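PDB 6TSB: peroxiredoxin from Clostridioides difficile, which is a bifunctional spore coat protein that pairs a probable peroxidase domain with a chitin-hydrolysing family 18 glycosidase domain, the part present here. Local coordinates for residues I192-S206 with L244-G257. Sequence-based numbering, arbitrary orientation.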
loop_
_atom_site.group_PDB
_atom_site.type_symbol
_atom_site.label_atom_id
_atom_site.label_comp_id
_atom_site.label_asym_id
_atom_site.label_seq_id
_atom_site.Cartn_x
_atom_site.Cartn_y
_atom_site.Cartn_z
ATOM N N ILE A 192 2.668 5.082 -39.785
ATOM C CA ILE A 192 1.473 4.923 -38.904
ATOM C C ILE A 192 0.222 5.279 -39.693
ATOM O O ILE A 192 -0.770 4.525 -39.611
ATOM C CB ILE A 192 1.569 5.791 -37.642
ATOM C CG1 ILE A 192 2.825 5.487 -36.821
ATOM C CG2 ILE A 192 0.279 5.674 -36.824
ATOM C CD1 ILE A 192 3.043 4.017 -36.516
ATOM N N ASP A 193 0.247 6.387 -40.433
ATOM C CA ASP A 193 -0.964 6.884 -41.150
ATOM C C ASP A 193 -1.294 5.963 -42.331
ATOM O O ASP A 193 -2.447 5.899 -42.706
ATOM C CB ASP A 193 -0.822 8.351 -41.583
ATOM C CG ASP A 193 0.224 8.625 -42.654
ATOM O OD1 ASP A 193 1.377 8.120 -42.537
ATOM O OD2 ASP A 193 -0.123 9.340 -43.611
ATOM N N LYS A 194 -0.305 5.298 -42.923
ATOM C CA LYS A 194 -0.529 4.357 -44.060
ATOM C C LYS A 194 -1.034 2.994 -43.545
ATOM O O LYS A 194 -2.001 2.480 -44.147
ATOM C CB LYS A 194 0.742 4.224 -44.909
ATOM C CG LYS A 194 1.122 5.464 -45.703
ATOM C CD LYS A 194 0.154 5.740 -46.840
ATOM C CE LYS A 194 -0.525 7.093 -46.765
ATOM N NZ LYS A 194 0.230 8.114 -47.526
ATOM N N ILE A 195 -0.433 2.427 -42.487
ATOM C CA ILE A 195 -0.852 1.080 -41.962
ATOM C C ILE A 195 -2.173 1.173 -41.214
ATOM O O ILE A 195 -2.850 0.165 -41.164
ATOM C CB ILE A 195 0.191 0.446 -41.050
ATOM C CG1 ILE A 195 0.273 1.148 -39.698
ATOM C CG2 ILE A 195 1.533 0.374 -41.744
ATOM C CD1 ILE A 195 1.268 0.492 -38.762
ATOM N N ALA A 196 -2.507 2.341 -40.660
ATOM C CA ALA A 196 -3.737 2.582 -39.862
ATOM C C ALA A 196 -4.963 1.978 -40.530
ATOM O O ALA A 196 -5.609 1.136 -39.927
ATOM C CB ALA A 196 -3.922 4.060 -39.593
ATOM N N PRO A 197 -5.334 2.360 -41.781
ATOM C CA PRO A 197 -6.553 1.853 -42.406
ATOM C C PRO A 197 -6.488 0.383 -42.857
ATOM O O PRO A 197 -7.561 -0.181 -43.149
ATOM C CB PRO A 197 -6.770 2.758 -43.630
ATOM C CG PRO A 197 -5.382 3.272 -43.970
ATOM C CD PRO A 197 -4.648 3.343 -42.639
ATOM N N ILE A 198 -5.295 -0.218 -42.867
ATOM C CA ILE A 198 -5.109 -1.637 -43.293
ATOM C C ILE A 198 -5.430 -2.563 -42.115
ATOM O O ILE A 198 -6.138 -3.563 -42.330
ATOM C CB ILE A 198 -3.690 -1.902 -43.826
ATOM C CG1 ILE A 198 -3.360 -1.042 -45.051
ATOM C CG2 ILE A 198 -3.523 -3.374 -44.148
ATOM C CD1 ILE A 198 -1.865 -0.851 -45.271
ATOM N N ILE A 199 -4.875 -2.262 -40.943
ATOM C CA ILE A 199 -4.933 -3.137 -39.738
ATOM C C ILE A 199 -6.208 -2.884 -38.935
ATOM O O ILE A 199 -6.844 -1.847 -39.103
ATOM C CB ILE A 199 -3.680 -2.925 -38.882
ATOM C CG1 ILE A 199 -3.695 -1.605 -38.110
ATOM C CG2 ILE A 199 -2.443 -3.050 -39.741
ATOM C CD1 ILE A 199 -2.404 -1.341 -37.360
ATOM N N ASP A 200 -6.544 -3.814 -38.056
ATOM C CA ASP A 200 -7.697 -3.720 -37.128
ATOM C C ASP A 200 -7.210 -3.120 -35.812
ATOM O O ASP A 200 -7.943 -2.330 -35.213
ATOM C CB ASP A 200 -8.331 -5.086 -36.900
ATOM C CG ASP A 200 -8.988 -5.627 -38.151
ATOM O OD1 ASP A 200 -10.040 -5.133 -38.488
ATOM O OD2 ASP A 200 -8.418 -6.511 -38.789
ATOM N N TYR A 201 -5.994 -3.440 -35.398
ATOM C CA TYR A 201 -5.442 -2.972 -34.113
ATOM C C TYR A 201 -3.941 -2.764 -34.242
ATOM O O TYR A 201 -3.293 -3.489 -34.999
ATOM C CB TYR A 201 -5.732 -3.985 -33.001
ATOM C CG TYR A 201 -7.192 -4.135 -32.664
ATOM C CD1 TYR A 201 -7.858 -3.151 -31.951
ATOM C CD2 TYR A 201 -7.910 -5.262 -33.022
ATOM C CE1 TYR A 201 -9.212 -3.260 -31.655
ATOM C CE2 TYR A 201 -9.251 -5.412 -32.695
ATOM C CZ TYR A 201 -9.903 -4.399 -32.018
ATOM O OH TYR A 201 -11.206 -4.519 -31.667
ATOM N N PHE A 202 -3.423 -1.801 -33.495
ATOM C CA PHE A 202 -1.982 -1.605 -33.243
ATOM C C PHE A 202 -1.802 -1.962 -31.778
ATOM O O PHE A 202 -2.500 -1.338 -30.946
ATOM C CB PHE A 202 -1.556 -0.167 -33.535
ATOM C CG PHE A 202 -0.076 0.056 -33.381
ATOM C CD1 PHE A 202 0.486 0.268 -32.135
ATOM C CD2 PHE A 202 0.760 -0.005 -34.473
ATOM C CE1 PHE A 202 1.852 0.458 -31.981
ATOM C CE2 PHE A 202 2.131 0.183 -34.318
ATOM C CZ PHE A 202 2.673 0.419 -33.082
ATOM N N ASN A 203 -1.021 -3.009 -31.515
ATOM C CA ASN A 203 -0.802 -3.601 -30.178
ATOM C C ASN A 203 0.402 -2.871 -29.596
ATOM O O ASN A 203 1.591 -3.273 -29.858
ATOM C CB ASN A 203 -0.643 -5.131 -30.213
ATOM C CG ASN A 203 -1.876 -5.865 -30.720
ATOM O OD1 ASN A 203 -2.911 -5.238 -31.010
ATOM N ND2 ASN A 203 -1.755 -7.182 -30.876
ATOM N N LEU A 204 0.102 -1.805 -28.854
ATOM C CA LEU A 204 1.138 -0.919 -28.297
ATOM C C LEU A 204 1.845 -1.676 -27.183
ATOM O O LEU A 204 1.238 -1.878 -26.133
ATOM C CB LEU A 204 0.501 0.396 -27.821
ATOM C CG LEU A 204 1.378 1.259 -26.910
ATOM C CD1 LEU A 204 2.715 1.559 -27.544
ATOM C CD2 LEU A 204 0.662 2.549 -26.546
ATOM N N MET A 205 3.112 -1.981 -27.388
ATOM C CA MET A 205 3.975 -2.673 -26.396
ATOM C C MET A 205 4.583 -1.635 -25.458
ATOM O O MET A 205 5.783 -1.321 -25.554
ATOM C CB MET A 205 5.041 -3.513 -27.092
ATOM C CG MET A 205 4.379 -4.687 -27.843
ATOM S SD MET A 205 5.532 -5.869 -28.569
ATOM C CE MET A 205 6.607 -4.759 -29.497
ATOM N N SER A 206 3.731 -1.141 -24.570
ATOM C CA SER A 206 4.008 -0.018 -23.648
ATOM C C SER A 206 4.671 -0.588 -22.407
ATOM O O SER A 206 4.077 -0.450 -21.338
ATOM C CB SER A 206 2.730 0.731 -23.350
ATOM O OG SER A 206 1.578 -0.094 -23.488
ATOM N N LEU A 244 1.445 8.009 -31.311
ATOM C CA LEU A 244 0.730 7.192 -32.330
ATOM C C LEU A 244 -0.506 7.948 -32.828
ATOM O O LEU A 244 -0.811 7.852 -34.038
ATOM C CB LEU A 244 0.343 5.826 -31.760
ATOM C CG LEU A 244 1.505 4.862 -31.535
ATOM C CD1 LEU A 244 1.059 3.687 -30.706
ATOM C CD2 LEU A 244 2.099 4.364 -32.844
ATOM N N GLU A 245 -1.220 8.643 -31.942
ATOM C CA GLU A 245 -2.515 9.309 -32.294
ATOM C C GLU A 245 -2.268 10.471 -33.272
ATOM O O GLU A 245 -3.052 10.607 -34.226
ATOM C CB GLU A 245 -3.232 9.796 -31.035
ATOM C CG GLU A 245 -4.009 8.686 -30.327
ATOM C CD GLU A 245 -4.592 9.085 -28.983
ATOM O OE1 GLU A 245 -3.998 9.966 -28.317
ATOM O OE2 GLU A 245 -5.632 8.532 -28.625
ATOM N N ASN A 246 -1.198 11.241 -33.036
ATOM C CA ASN A 246 -0.818 12.463 -33.785
ATOM C C ASN A 246 -0.158 12.089 -35.121
ATOM O O ASN A 246 -0.259 12.940 -36.055
ATOM C CB ASN A 246 0.089 13.355 -32.937
ATOM C CG ASN A 246 -0.676 14.044 -31.832
ATOM O OD1 ASN A 246 -1.858 14.329 -31.989
ATOM N ND2 ASN A 246 -0.011 14.284 -30.716
ATOM N N ALA A 247 0.476 10.895 -35.211
ATOM C CA ALA A 247 0.996 10.290 -36.470
ATOM C C ALA A 247 -0.132 9.596 -37.272
ATOM O O ALA A 247 0.135 9.069 -38.374
ATOM C CB ALA A 247 2.166 9.378 -36.166
ATOM N N GLY A 248 -1.379 9.653 -36.803
ATOM C CA GLY A 248 -2.569 9.278 -37.589
ATOM C C GLY A 248 -3.162 7.928 -37.203
ATOM O O GLY A 248 -4.067 7.490 -37.939
ATOM N N MET A 249 -2.756 7.297 -36.089
ATOM C CA MET A 249 -3.451 6.041 -35.631
ATOM C C MET A 249 -4.724 6.406 -34.874
ATOM O O MET A 249 -4.640 7.037 -33.819
ATOM C CB MET A 249 -2.605 5.148 -34.707
ATOM C CG MET A 249 -3.315 3.815 -34.358
ATOM S SD MET A 249 -3.567 2.740 -35.816
ATOM C CE MET A 249 -1.861 2.631 -36.351
ATOM N N PRO A 250 -5.922 5.987 -35.340
ATOM C CA PRO A 250 -7.155 6.231 -34.594
ATOM C C PRO A 250 -7.032 5.658 -33.174
ATOM O O PRO A 250 -6.344 4.633 -32.966
ATOM C CB PRO A 250 -8.244 5.463 -35.354
ATOM C CG PRO A 250 -7.681 5.231 -36.730
ATOM C CD PRO A 250 -6.169 5.283 -36.600
ATOM N N SER A 251 -7.679 6.300 -32.207
ATOM C CA SER A 251 -7.516 5.922 -30.790
ATOM C C SER A 251 -8.072 4.491 -30.587
ATOM O O SER A 251 -7.385 3.716 -29.921
ATOM C CB SER A 251 -8.122 6.971 -29.881
ATOM O OG SER A 251 -9.537 7.051 -30.072
ATOM N N GLU A 252 -9.242 4.194 -31.170
ATOM C CA GLU A 252 -10.065 2.956 -31.086
ATOM C C GLU A 252 -9.315 1.710 -31.578
ATOM O O GLU A 252 -9.922 0.629 -31.489
ATOM C CB GLU A 252 -11.256 2.934 -32.059
ATOM C CG GLU A 252 -11.996 4.227 -32.266
ATOM C CD GLU A 252 -11.433 5.161 -33.330
ATOM O OE1 GLU A 252 -11.797 4.998 -34.527
ATOM O OE2 GLU A 252 -10.640 6.069 -32.947
ATOM N N LYS A 253 -8.195 1.882 -32.284
ATOM C CA LYS A 253 -7.417 0.773 -32.894
ATOM C C LYS A 253 -6.184 0.543 -32.025
ATOM O O LYS A 253 -5.511 -0.461 -32.246
ATOM C CB LYS A 253 -7.052 1.072 -34.361
ATOM C CG LYS A 253 -8.214 0.998 -35.366
ATOM C CD LYS A 253 -7.776 0.987 -36.835
ATOM C CE LYS A 253 -8.915 0.783 -37.814
ATOM N NZ LYS A 253 -8.447 0.805 -39.227
ATOM N N ILE A 254 -5.925 1.412 -31.039
ATOM C CA ILE A 254 -4.787 1.204 -30.115
ATOM C C ILE A 254 -5.186 0.263 -28.977
ATOM O O ILE A 254 -6.148 0.595 -28.262
ATOM C CB ILE A 254 -4.261 2.510 -29.544
ATOM C CG1 ILE A 254 -3.937 3.483 -30.680
ATOM C CG2 ILE A 254 -3.077 2.175 -28.629
ATOM C CD1 ILE A 254 -3.008 4.602 -30.291
ATOM N N LEU A 255 -4.417 -0.815 -28.784
ATOM C CA LEU A 255 -4.565 -1.728 -27.620
ATOM C C LEU A 255 -3.416 -1.466 -26.683
ATOM O O LEU A 255 -2.256 -1.550 -27.156
ATOM C CB LEU A 255 -4.517 -3.181 -28.074
ATOM C CG LEU A 255 -5.688 -3.637 -28.928
ATOM C CD1 LEU A 255 -5.724 -5.160 -28.984
ATOM C CD2 LEU A 255 -6.995 -3.069 -28.405
ATOM N N LEU A 256 -3.720 -1.141 -25.425
ATOM C CA LEU A 256 -2.671 -0.770 -24.448
ATOM C C LEU A 256 -2.135 -2.064 -23.836
ATOM O O LEU A 256 -2.937 -2.870 -23.345
ATOM C CB LEU A 256 -3.244 0.177 -23.383
ATOM C CG LEU A 256 -2.199 0.961 -22.586
ATOM C CD1 LEU A 256 -2.776 2.274 -22.076
ATOM C CD2 LEU A 256 -1.618 0.150 -21.442
ATOM N N GLY A 257 -0.822 -2.225 -23.882
ATOM C CA GLY A 257 -0.124 -3.438 -23.435
ATOM C C GLY A 257 0.359 -3.270 -22.016
ATOM O O GLY A 257 1.023 -2.240 -21.743
HETATM O O HOH W 1 1.983 -0.649 -19.785
#
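Phe202 and Leu204 reach across to Lys253 and Leu255 through backbone hydrogen bonds: Phe202 N to Lys253 O (2.8 Å), Leu255 N to Phe202 O and Leu204 N to Leu255 O. Strands 201-204 and 254-257 thus run parallel, their axes 19° apart.

A second polar grip is made by Lys253, whose chain, extended beyond CG, passes Asp200 O and brings NZ to two carbonyls of the turn ahead of the strand. NZ donates to Ala196 O at 2.9 Å and to Ile199 O at 3.1 Å, the latter almost in line with the carbonyl bond. Asp200 itself turns its carboxylate to Arg166.

Strands 201-204 and 254-264 are neighbours in the TIM barrel of the family 18 glycosidase domain, and helix 237-246 comes between them in the chain, as in a beta-alpha-beta crossover. In the second subunit, a strand pairs in parallel with Leu255 to Gly257, extending the sheet across the interface.

Apolar contacts join the helix ends, the loop around Met249 and the strands. With CG anti to the backbone N (chi1 -176°), the Phe202 ring meets Leu244, whose CD2 makes a CH-pi contact over one face, 4.2 Å from the centroid. Met249, bent at chi2 and chi3, lays SD against Ala196 CB (4.0 Å), while its CB meets Ile192 CG2 at 3.6 Å. Leu255, on the same face of the sheet as Asn203, sets CD2 obliquely against CD1 of the Tyr201 ring (3.7 Å).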